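Side-chain contacts in acidocalcisomal pyrophosphatase (PDB 5CUV), which probably hydrolyses inorganic diphosphate to phosphate with the help of magnesium ions: residues A[320-324]-A[325-329]; A[338-341]-A[342-346]; A[59-63]-A[64-68]. All blocks are in the same frame, centred on the assembly; numbering follows the deposited sequence.

Contact 1: residues A[320-324]-A[325-329]. With MG (magnesium ion), chain D.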
loop_
_atom_site.group_PDB
_atom_site.type_symbol
_atom_site.label_atom_id
_atom_site.label_comp_id
_atom_site.label_asym_id
_atom_site.label_seq_id
_atom_site.Cartn_x
_atom_site.Cartn_y
_atom_site.Cartn_z
ATOM N N GLY A 320 -13.108 -24.712 -11.859
ATOM C CA GLY A 320 -12.969 -26.013 -12.495
ATOM C C GLY A 320 -13.352 -26.011 -13.976
ATOM O O GLY A 320 -14.533 -25.824 -14.328
HETATM N N MSE A 321 -12.382 -26.230 -14.852
HETATM C CA MSE A 321 -12.661 -26.240 -16.269
HETATM C C MSE A 321 -12.540 -27.674 -16.755
HETATM O O MSE A 321 -11.796 -28.486 -16.161
HETATM C CB MSE A 321 -11.694 -25.328 -17.023
HETATM C CG MSE A 321 -11.861 -25.375 -18.533
HETATM SE SE MSE A 321 -10.699 -24.194 -19.498
HETATM C CE MSE A 321 -9.034 -25.178 -19.250
ATOM N N ILE A 322 -13.279 -28.013 -17.816
ATOM C CA ILE A 322 -13.132 -29.362 -18.363
ATOM C C ILE A 322 -12.186 -29.247 -19.568
ATOM O O ILE A 322 -12.290 -28.318 -20.371
ATOM C CB ILE A 322 -14.497 -30.006 -18.880
ATOM C CG1 ILE A 322 -15.648 -29.903 -17.879
ATOM C CG2 ILE A 322 -14.276 -31.476 -19.057
ATOM C CD1 ILE A 322 -15.368 -30.528 -16.578
ATOM N N ASP A 323 -11.239 -30.165 -19.677
ATOM C CA ASP A 323 -10.363 -30.121 -20.825
ATOM C C ASP A 323 -10.308 -31.521 -21.403
ATOM O O ASP A 323 -9.738 -32.430 -20.771
ATOM C CB ASP A 323 -8.961 -29.675 -20.444
ATOM C CG ASP A 323 -8.117 -29.365 -21.660
ATOM O OD1 ASP A 323 -8.362 -30.014 -22.704
ATOM O OD2 ASP A 323 -7.214 -28.488 -21.576
ATOM N N ASP A 324 -10.909 -31.702 -22.584
ATOM C CA ASP A 324 -10.931 -33.014 -23.222
ATOM C C ASP A 324 -11.481 -34.052 -22.243
ATOM O O ASP A 324 -10.954 -35.149 -22.103
ATOM C CB ASP A 324 -9.502 -33.359 -23.704
ATOM C CG ASP A 324 -9.246 -34.897 -23.883
ATOM O OD1 ASP A 324 -9.873 -35.564 -24.773
ATOM O OD2 ASP A 324 -8.381 -35.436 -23.121
ATOM N N GLY A 325 -12.542 -33.683 -21.538
ATOM C CA GLY A 325 -13.152 -34.610 -20.595
ATOM C C GLY A 325 -12.432 -34.766 -19.272
ATOM O O GLY A 325 -12.958 -35.371 -18.319
ATOM N N GLN A 326 -11.220 -34.223 -19.205
ATOM C CA GLN A 326 -10.413 -34.280 -17.978
ATOM C C GLN A 326 -10.691 -33.044 -17.093
ATOM O O GLN A 326 -10.990 -31.960 -17.616
ATOM C CB GLN A 326 -8.938 -34.361 -18.364
ATOM C CG GLN A 326 -8.432 -35.764 -18.453
ATOM C CD GLN A 326 -7.248 -35.908 -19.367
ATOM O OE1 GLN A 326 -6.466 -34.967 -19.583
ATOM N NE2 GLN A 326 -7.089 -37.108 -19.911
HETATM N N MSE A 327 -10.648 -33.226 -15.770
HETATM C CA MSE A 327 -10.863 -32.126 -14.834
HETATM C C MSE A 327 -9.593 -31.364 -14.882
HETATM O O MSE A 327 -8.536 -31.933 -14.776
HETATM C CB MSE A 327 -11.160 -32.638 -13.426
HETATM C CG MSE A 327 -11.457 -31.533 -12.426
HETATM SE SE MSE A 327 -13.075 -30.563 -12.772
HETATM C CE MSE A 327 -14.344 -31.916 -12.173
ATOM N N ASP A 328 -9.691 -30.060 -15.015
ATOM C CA ASP A 328 -8.496 -29.240 -15.085
ATOM C C ASP A 328 -8.645 -27.959 -14.238
ATOM O O ASP A 328 -8.964 -26.882 -14.713
ATOM C CB ASP A 328 -8.244 -28.980 -16.579
ATOM C CG ASP A 328 -7.164 -27.938 -16.850
ATOM O OD1 ASP A 328 -6.137 -27.933 -16.100
ATOM O OD2 ASP A 328 -7.363 -27.164 -17.856
ATOM N N TRP A 329 -8.458 -28.163 -12.946
ATOM C CA TRP A 329 -8.517 -27.126 -11.937
ATOM C C TRP A 329 -7.479 -26.014 -12.184
ATOM O O TRP A 329 -6.375 -26.215 -12.673
ATOM C CB TRP A 329 -8.243 -27.713 -10.541
ATOM C CG TRP A 329 -9.269 -28.717 -9.961
ATOM C CD1 TRP A 329 -9.075 -30.070 -9.751
ATOM C CD2 TRP A 329 -10.650 -28.455 -9.575
ATOM N NE1 TRP A 329 -10.220 -30.641 -9.287
ATOM C CE2 TRP A 329 -11.209 -29.694 -9.172
ATOM C CE3 TRP A 329 -11.451 -27.304 -9.534
ATOM C CZ2 TRP A 329 -12.549 -29.826 -8.741
ATOM C CZ3 TRP A 329 -12.790 -27.439 -9.095
ATOM C CH2 TRP A 329 -13.317 -28.702 -8.707
HETATM MG MG MG D . -3.949 -28.883 -15.482
#
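M321, a selenomethionine, and D328 run side by side on one face of the two strands, and both side chains point the same way. The M321 chain, bent at its last torsion (chi3 73°), brings CE to the OD2 side of D328, though the exact separation is doubtful. D328 holds its CG anti to the backbone N (chi1 170°), which carries the carboxylate off the sheet and brings OD1 to 2.5 Å from the magnesium ion. The two oxygens are thus divided: OD1 binds the metal, whose site also includes D291 and D296, and OD2 forms a salt bridge with K330. D323 lies alongside on the same face. Its carboxylate is turned 54° from that of D328, and D323 OD2 stands 4.0 Å from D328 OD2, a pairing of like charges that the magnesium and K330 probably offset.

These residues belong to the beta hairpin of strands 310-323 and 326-335, closed by a two-residue type I' turn from D323 to Q326. D323 N donates to Q326 O at 2.7 Å, almost straight, and Q326 N returns a bond to D323 O. Farther along, D328 N donates to M321 O at 2.9 Å, whereas the return bond from M321 N to D328 O is weak.

At the turn itself, the D324 carboxylate and Q326 amide lie beside each other with nearly perpendicular planes. On the opposite face of the hairpin from D328, the W329 ring approaches G320 obliquely, CE3 lying 3.6 Å from G320 CA. CG of M327 stands over one ring face of W329, toward its rim, while SE of M327, also a selenomethionine, lies 4.4 Å from CD1 of I322.

Contact 2: residues A[338-341]-A[342-346]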
loop_
_atom_site.group_PDB
_atom_site.type_symbol
_atom_site.label_atom_id
_atom_site.label_comp_id
_atom_site.label_asym_id
_atom_site.label_seq_id
_atom_site.Cartn_x
_atom_site.Cartn_y
_atom_site.Cartn_z
ATOM N N ASP A 338 2.414 -8.984 -3.021
ATOM C CA ASP A 338 1.650 -7.970 -3.727
ATOM C C ASP A 338 1.092 -6.982 -2.677
ATOM O O ASP A 338 0.758 -7.379 -1.549
ATOM C CB ASP A 338 0.507 -8.600 -4.501
ATOM C CG ASP A 338 -0.123 -7.640 -5.484
ATOM O OD1 ASP A 338 0.431 -7.526 -6.594
ATOM O OD2 ASP A 338 -1.164 -6.987 -5.160
ATOM N N PRO A 339 0.991 -5.682 -3.036
ATOM C CA PRO A 339 0.476 -4.685 -2.093
ATOM C C PRO A 339 -0.937 -4.926 -1.582
ATOM O O PRO A 339 -1.251 -4.442 -0.516
ATOM C CB PRO A 339 0.583 -3.379 -2.866
ATOM C CG PRO A 339 1.698 -3.652 -3.788
ATOM C CD PRO A 339 1.458 -5.030 -4.269
ATOM N N ILE A 340 -1.799 -5.629 -2.319
ATOM C CA ILE A 340 -3.143 -5.841 -1.785
ATOM C C ILE A 340 -3.414 -7.210 -1.148
ATOM O O ILE A 340 -4.476 -7.457 -0.620
ATOM C CB ILE A 340 -4.285 -5.570 -2.838
ATOM C CG1 ILE A 340 -4.121 -6.430 -4.059
ATOM C CG2 ILE A 340 -4.335 -4.139 -3.209
ATOM C CD1 ILE A 340 -5.472 -6.648 -4.697
ATOM N N CYS A 341 -2.468 -8.115 -1.240
ATOM C CA CYS A 341 -2.626 -9.428 -0.657
ATOM C C CYS A 341 -3.310 -9.435 0.695
ATOM O O CYS A 341 -4.271 -10.155 0.895
ATOM C CB CYS A 341 -1.264 -10.087 -0.495
ATOM S SG CYS A 341 -1.434 -11.713 0.155
ATOM N N ARG A 342 -2.817 -8.608 1.612
ATOM C CA ARG A 342 -3.358 -8.552 2.960
ATOM C C ARG A 342 -4.824 -8.143 3.103
ATOM O O ARG A 342 -5.414 -8.334 4.161
ATOM C CB ARG A 342 -2.444 -7.684 3.832
ATOM C CG ARG A 342 -2.983 -6.318 4.236
ATOM C CD ARG A 342 -3.707 -6.438 5.559
ATOM N NE ARG A 342 -3.875 -5.156 6.232
ATOM C CZ ARG A 342 -2.865 -4.400 6.653
ATOM N NH1 ARG A 342 -1.605 -4.789 6.468
ATOM N NH2 ARG A 342 -3.125 -3.263 7.280
ATOM N N PHE A 343 -5.421 -7.603 2.047
ATOM C CA PHE A 343 -6.828 -7.233 2.042
ATOM C C PHE A 343 -7.647 -8.267 1.278
ATOM O O PHE A 343 -8.852 -8.276 1.371
ATOM C CB PHE A 343 -7.013 -5.878 1.411
ATOM C CG PHE A 343 -6.186 -4.821 2.049
ATOM C CD1 PHE A 343 -6.531 -4.315 3.290
ATOM C CD2 PHE A 343 -5.023 -4.351 1.417
ATOM C CE1 PHE A 343 -5.727 -3.346 3.911
ATOM C CE2 PHE A 343 -4.208 -3.385 2.028
ATOM C CZ PHE A 343 -4.561 -2.879 3.277
ATOM N N LEU A 344 -7.003 -9.144 0.518
ATOM C CA LEU A 344 -7.741 -10.191 -0.170
ATOM C C LEU A 344 -7.886 -11.407 0.752
ATOM O O LEU A 344 -7.006 -12.270 0.787
ATOM C CB LEU A 344 -6.997 -10.599 -1.410
ATOM C CG LEU A 344 -7.049 -9.575 -2.522
ATOM C CD1 LEU A 344 -6.217 -10.044 -3.702
ATOM C CD2 LEU A 344 -8.492 -9.397 -2.941
ATOM N N LYS A 345 -8.994 -11.508 1.487
ATOM C CA LYS A 345 -9.152 -12.637 2.402
ATOM C C LYS A 345 -9.733 -13.896 1.754
ATOM O O LYS A 345 -9.314 -15.004 2.088
ATOM C CB LYS A 345 -9.992 -12.239 3.621
ATOM C CG LYS A 345 -9.638 -10.906 4.318
ATOM C CD LYS A 345 -8.403 -11.012 5.162
ATOM C CE LYS A 345 -7.859 -9.643 5.616
ATOM N NZ LYS A 345 -8.713 -8.874 6.607
ATOM N N ASP A 346 -10.698 -13.776 0.851
ATOM C CA ASP A 346 -11.221 -14.987 0.201
ATOM C C ASP A 346 -11.531 -14.563 -1.206
ATOM O O ASP A 346 -11.276 -13.407 -1.541
ATOM C CB ASP A 346 -12.517 -15.504 0.856
ATOM C CG ASP A 346 -12.684 -17.029 0.741
ATOM O OD1 ASP A 346 -12.267 -17.612 -0.267
ATOM O OD2 ASP A 346 -13.232 -17.657 1.675
#
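I340 and F343 are joined by the bond from F343 N to I340 O (2.8 Å), whose three-residue spacing is that of a short 3-10 turn. The next bond in the series, L344 N to C341 O at 2.9 Å, repeats the spacing, and L344 N also donates weakly to I340 O. A type I beta turn from D338 to C341 leads into this turn. It carries an Asx turn as well: D338 OD2 accepts from I340 N at 3.2 Å along an almost straight line (173°), while D338 OD1 takes M302 N.

Among the side chains, I340 and L344 cross obliquely, with their CD1 methyls 3.6 Å apart. I340 places CG1 between its backbone N and carbonyl carbon (chi1 57°), which swings the branch toward L344, and both residues also pack on F353 of helix 350-353. C341 touches H336 of the malate pocket, and K314 of that pocket donates to both C341 O and L344 O, tying the turn to the pocket's wall. The F343 ring has CG of R342 3.7 Å above its centre and stacks with F343 of the third subunit. At the edge of the chain's own F343 ring, near its plane, P339 O lies 4.0 Å from F343 CE2.

Contact 3: residues A[59-63]-A[64-68]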
loop_
_atom_site.group_PDB
_atom_site.type_symbol
_atom_site.label_atom_id
_atom_site.label_comp_id
_atom_site.label_asym_id
_atom_site.label_seq_id
_atom_site.Cartn_x
_atom_site.Cartn_y
_atom_site.Cartn_z
ATOM N N THR A 59 -7.916 9.552 40.617
ATOM C CA THR A 59 -7.835 8.192 41.128
ATOM C C THR A 59 -6.383 7.854 41.381
ATOM O O THR A 59 -5.491 8.506 40.861
ATOM C CB THR A 59 -8.293 7.149 40.093
ATOM O OG1 THR A 59 -7.319 7.096 39.031
ATOM C CG2 THR A 59 -9.703 7.484 39.535
ATOM N N GLU A 60 -6.130 6.809 42.151
ATOM C CA GLU A 60 -4.755 6.408 42.390
ATOM C C GLU A 60 -4.111 5.951 41.061
ATOM O O GLU A 60 -2.928 6.239 40.774
ATOM C CB GLU A 60 -4.679 5.227 43.356
ATOM C CG GLU A 60 -5.347 5.398 44.706
ATOM C CD GLU A 60 -5.010 4.235 45.633
ATOM O OE1 GLU A 60 -5.111 4.441 46.836
ATOM O OE2 GLU A 60 -4.643 3.120 45.182
ATOM N N PHE A 61 -4.874 5.206 40.263
ATOM C CA PHE A 61 -4.316 4.732 39.007
ATOM C C PHE A 61 -3.761 5.888 38.252
ATOM O O PHE A 61 -2.646 5.841 37.790
ATOM C CB PHE A 61 -5.336 4.045 38.112
ATOM C CG PHE A 61 -4.728 3.466 36.904
ATOM C CD1 PHE A 61 -4.041 2.268 36.983
ATOM C CD2 PHE A 61 -4.666 4.210 35.709
ATOM C CE1 PHE A 61 -3.277 1.795 35.917
ATOM C CE2 PHE A 61 -3.882 3.762 34.593
ATOM C CZ PHE A 61 -3.182 2.544 34.711
ATOM N N ASP A 62 -4.562 6.925 38.144
ATOM C CA ASP A 62 -4.192 8.129 37.421
ATOM C C ASP A 62 -2.992 8.869 37.979
ATOM O O ASP A 62 -2.202 9.454 37.218
ATOM C CB ASP A 62 -5.383 9.089 37.366
ATOM C CG ASP A 62 -6.366 8.735 36.267
ATOM O OD1 ASP A 62 -6.135 7.745 35.536
ATOM O OD2 ASP A 62 -7.383 9.447 36.134
ATOM N N LEU A 63 -2.895 8.863 39.309
ATOM C CA LEU A 63 -1.832 9.526 40.016
ATOM C C LEU A 63 -0.558 8.725 39.819
ATOM O O LEU A 63 0.483 9.310 39.507
ATOM C CB LEU A 63 -2.193 9.681 41.495
ATOM C CG LEU A 63 -1.054 10.124 42.448
ATOM C CD1 LEU A 63 -0.399 11.384 41.895
ATOM C CD2 LEU A 63 -1.562 10.378 43.874
ATOM N N VAL A 64 -0.593 7.405 39.984
ATOM C CA VAL A 64 0.650 6.674 39.752
ATOM C C VAL A 64 1.048 6.600 38.239
ATOM O O VAL A 64 2.222 6.620 37.894
ATOM C CB VAL A 64 0.599 5.221 40.313
ATOM C CG1 VAL A 64 -0.504 4.406 39.609
ATOM C CG2 VAL A 64 1.937 4.553 40.100
ATOM N N ALA A 65 0.064 6.510 37.353
ATOM C CA ALA A 65 0.316 6.417 35.915
ATOM C C ALA A 65 0.809 7.703 35.276
ATOM O O ALA A 65 1.825 7.707 34.615
ATOM C CB ALA A 65 -0.961 5.941 35.183
ATOM N N TYR A 66 0.100 8.789 35.515
ATOM C CA TYR A 66 0.427 10.060 34.909
ATOM C C TYR A 66 0.952 11.200 35.771
ATOM O O TYR A 66 1.338 12.222 35.234
ATOM C CB TYR A 66 -0.801 10.554 34.167
ATOM C CG TYR A 66 -1.432 9.443 33.416
ATOM C CD1 TYR A 66 -0.741 8.786 32.374
ATOM C CD2 TYR A 66 -2.729 9.009 33.742
ATOM C CE1 TYR A 66 -1.340 7.702 31.659
ATOM C CE2 TYR A 66 -3.327 7.961 33.045
ATOM C CZ TYR A 66 -2.631 7.318 32.006
ATOM O OH TYR A 66 -3.281 6.362 31.318
ATOM N N GLY A 67 0.919 11.055 37.093
ATOM C CA GLY A 67 1.433 12.092 37.955
ATOM C C GLY A 67 2.924 12.026 37.775
ATOM O O GLY A 67 3.471 10.916 37.759
ATOM N N LYS A 68 3.574 13.187 37.646
ATOM C CA LYS A 68 5.023 13.259 37.442
ATOM C C LYS A 68 5.846 12.822 38.614
ATOM O O LYS A 68 6.999 12.437 38.440
ATOM C CB LYS A 68 5.467 14.669 37.055
ATOM C CG LYS A 68 4.947 15.095 35.667
ATOM C CD LYS A 68 5.331 14.080 34.592
ATOM C CE LYS A 68 4.691 14.439 33.292
ATOM N NZ LYS A 68 4.815 13.321 32.329
#
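The short helix 60-66, in which F61 meets A65 and D62 meets Y66, precedes two helix pairs (73-87 with 97-106, and 113-123 with 132-141), each pair with a short strand in its loop; the two strands (95-96 and 129-130) pair antiparallel, an order consistent with an EF-hand-like domain. T59 is the N-cap of helix 60-66: OG1 accepts from D62 N at 2.9 Å and 165°. Four-residue backbone bonds follow, from V64 N to E60 O (2.7 Å, nearly straight), A65 N to F61 O and Y66 N to D62 O. The last, G67 N to L63 O at 3.0 Å, comes from the first residue to leave helical geometry.

The A65 methyl touches two aromatic rings. It meets F61 obliquely, CB lying 3.7 Å from F61 CE2, and is seated 3.6 Å above the centre of one face of the Y66 ring. F61 reaches it because its CG is anti to the backbone N (chi1 -175°), which lays the ring along the helix in the direction of A65. The D62 carboxylate approaches the Y66 ring with the two planes 52° apart, OD1 standing 3.8 Å from Y66 CE2.

Two polar ends reach another subunit: D62 OD1 forms a salt bridge with R366 of the third subunit, and Y66 OH hydrogen-bonds to E363 of that subunit. The F61 ring meets Y177 of the fourth subunit. In its own chain, E60 pairs with R82 and accepts from L50 N. Between the two aromatic side chains, Y66 OH lies at the edge of the F61 ring, near its plane, 4.2 Å from F61 CE2.

In the fold
Contacts 1 and 2 both lie in the pyrophosphatase part of the chain, contact 1 on the hairpin that opens strand 326-335 and contact 2 in the loop that follows it, their centres about 28 Å apart. Contact 3 belongs to the N-terminal helices, its centre about 69 Å from that of contact 1. Contacts 1 and 2 are only partly buried, whereas contact 3 is buried, with other subunits packed against it. The chemistry follows: carboxylates and a magnesium ion dominate contact 1, aliphatic packing beside the malate pocket contact 2, and aromatic rings around a methyl contact 3. Contacts 2 and 3 both touch the third subunit, while contact 1 touches no other chain.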